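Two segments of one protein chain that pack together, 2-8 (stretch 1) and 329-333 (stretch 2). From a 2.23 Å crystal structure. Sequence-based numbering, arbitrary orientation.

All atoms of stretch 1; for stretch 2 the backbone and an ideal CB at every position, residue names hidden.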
# COMPACT_ATOMS: atom_id res chain seq x y z
N SER B 2 -26.49 15.84 -10.80
CA SER B 2 -25.46 15.32 -11.76
C SER B 2 -24.04 15.37 -11.15
O SER B 2 -23.06 15.34 -11.93
CB SER B 2 -25.52 16.07 -13.06
OG SER B 2 -25.10 17.41 -12.88
N ASP B 3 -23.92 15.42 -9.81
CA ASP B 3 -22.67 15.03 -9.09
C ASP B 3 -23.06 14.32 -7.80
O ASP B 3 -24.18 14.48 -7.33
CB ASP B 3 -21.71 16.22 -8.91
CG ASP B 3 -21.90 17.06 -7.66
OD1 ASP B 3 -22.74 16.69 -6.80
OD2 ASP B 3 -21.21 18.11 -7.56
N PRO B 4 -22.15 13.53 -7.17
CA PRO B 4 -22.42 12.80 -5.94
C PRO B 4 -21.84 13.38 -4.64
O PRO B 4 -21.70 12.65 -3.69
CB PRO B 4 -21.70 11.49 -6.25
CG PRO B 4 -20.45 11.93 -7.00
CD PRO B 4 -20.79 13.24 -7.67
N THR B 5 -21.54 14.68 -4.62
CA THR B 5 -21.07 15.45 -3.43
C THR B 5 -21.87 15.02 -2.19
O THR B 5 -21.27 14.83 -1.09
CB THR B 5 -21.19 16.96 -3.70
OG1 THR B 5 -20.30 17.27 -4.78
CG2 THR B 5 -20.84 17.83 -2.51
N HIS B 6 -23.19 14.90 -2.31
CA HIS B 6 -24.06 14.62 -1.12
C HIS B 6 -23.72 13.24 -0.52
O HIS B 6 -24.07 13.01 0.67
CB HIS B 6 -25.54 14.77 -1.50
CG HIS B 6 -26.05 13.73 -2.44
ND1 HIS B 6 -25.68 13.68 -3.78
CD2 HIS B 6 -26.90 12.69 -2.24
CE1 HIS B 6 -26.27 12.67 -4.37
NE2 HIS B 6 -27.04 12.05 -3.45
N LEU B 7 -23.12 12.32 -1.30
CA LEU B 7 -22.90 10.92 -0.84
C LEU B 7 -21.50 10.78 -0.22
O LEU B 7 -21.25 9.82 0.52
CB LEU B 7 -23.06 9.94 -2.02
CG LEU B 7 -24.46 9.80 -2.63
CD1 LEU B 7 -24.38 9.13 -4.00
CD2 LEU B 7 -25.38 9.01 -1.73
N ILE B 8 -20.59 11.70 -0.49
CA ILE B 8 -19.22 11.64 0.10
C ILE B 8 -19.32 11.80 1.63
O ILE B 8 -20.04 12.67 2.11
CB ILE B 8 -18.29 12.64 -0.59
CG1 ILE B 8 -18.14 12.24 -2.06
CG2 ILE B 8 -16.95 12.72 0.12
CD1 ILE B 8 -17.34 13.23 -2.88
N UNK B 329 -25.38 8.12 -14.29
CA UNK B 329 -25.39 9.48 -14.90
C UNK B 329 -24.81 10.53 -13.93
O UNK B 329 -24.47 11.62 -14.43
CB UNK B 329 -26.81 9.88 -15.29
N UNK B 330 -24.66 10.22 -12.63
CA UNK B 330 -24.37 11.23 -11.57
C UNK B 330 -23.09 10.92 -10.78
O UNK B 330 -22.68 11.79 -10.02
CB UNK B 330 -25.55 11.31 -10.60
N UNK B 331 -22.49 9.74 -10.93
CA UNK B 331 -21.28 9.36 -10.18
C UNK B 331 -21.63 8.70 -8.86
O UNK B 331 -20.84 8.79 -7.93
CB UNK B 331 -20.40 10.58 -9.92
N UNK B 332 -22.78 8.02 -8.79
CA UNK B 332 -23.26 7.34 -7.56
C UNK B 332 -22.63 5.94 -7.49
O UNK B 332 -22.71 5.29 -6.42
CB UNK B 332 -24.79 7.24 -7.54
N UNK B 333 -22.02 5.49 -8.59
CA UNK B 333 -21.27 4.21 -8.70
C UNK B 333 -19.77 4.45 -8.55
O UNK B 333 -19.20 5.35 -9.25
CB UNK B 333 -21.55 3.53 -10.04

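Position 329 lies at the margin of the contact. Its CA-to-CB bond points sideways, and no atom of stretch 1 comes within 5.5 Å of the ideal CB, so stretch 1 sets no preference here and many side chains would be compatible. The deposited residue is Thr-329, whose side chain makes no contact with stretch 1.

At position 330 the two stretches draw close. The ideal CB, directed sideways, lies 4.2 Å from the CA of Ser-2 and 4.5 Å from the N of Asp-3, alongside backbone rather than in a pocket. A small or medium side chain, such as alanine, serine, threonine or valine, would cover this surface. The residue is Thr-330, with chi1 in the p well. The CG2 of Thr-330 packs 3.9 Å from the CA of Ser-2, while its OG1 is hydrogen-bonded next to the stretch. The backbone contributes as well: the O of Thr-330 approaches the CA of Asp-3 at 3.4 Å in a CA-H...O contact and the CD of Pro-4 at 3.3 Å.

Position 331 is the most restrictive. Its phi/psi of 89/29 would jam a CB against the carbonyl O of the preceding residue, which by itself calls for glycine. Stretch 1 adds a second constraint, since the ideal CB would point toward it and sit only 3.2 Å from the CG of Pro-4. Gly-331 meets both demands, and the proline ring closes on its backbone, with the CG of Pro-4 3.3 Å from the O of Gly-331.

Position 332 has ordinary backbone angles, and its CA-to-CB bond runs sideways. The ideal CB is 4.0 Å from the CD1 of Leu-7, a contact suited to an aliphatic side chain; a long one could also extend toward the ring of His-6. Leucine, methionine, lysine or arginine would all be reasonable. In Arg-332 the end of the side chain turns nearer to stretch 1. The CD1 of Leu-7 lies over one face of the guanidinium, 4.0 Å from the NH1 of Arg-332, leaving the planar group's in-plane N-H bonds free for partners elsewhere in the structure. The NH2 of Arg-332 sits at the edge of the imidazole, 4.1 Å from the NE2 of His-6, without a hydrogen bond between them.

At position 333 the CA-to-CB bond points away, and stretch 1 offers no guidance. The residue is Val-333, which makes no contact with it.

Stretch 2 329-333: TTGRV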
# COMPACT_ATOMS: atom_id res chain seq x y z
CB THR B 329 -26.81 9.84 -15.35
OG1 THR B 329 -27.70 9.74 -14.24
CG2 THR B 329 -27.29 8.95 -16.48
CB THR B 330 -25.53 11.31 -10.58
OG1 THR B 330 -25.61 10.04 -9.92
CG2 THR B 330 -26.84 11.66 -11.28
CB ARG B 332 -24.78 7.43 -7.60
CG ARG B 332 -25.57 6.29 -6.97
CD ARG B 332 -27.00 6.36 -7.47
NE ARG B 332 -27.62 7.68 -7.33
CZ ARG B 332 -28.04 8.21 -6.18
NH1 ARG B 332 -27.88 7.56 -5.04
NH2 ARG B 332 -28.62 9.39 -6.17
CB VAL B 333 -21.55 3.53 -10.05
CG1 VAL B 333 -20.69 2.29 -10.28
CG2 VAL B 333 -23.03 3.18 -10.17
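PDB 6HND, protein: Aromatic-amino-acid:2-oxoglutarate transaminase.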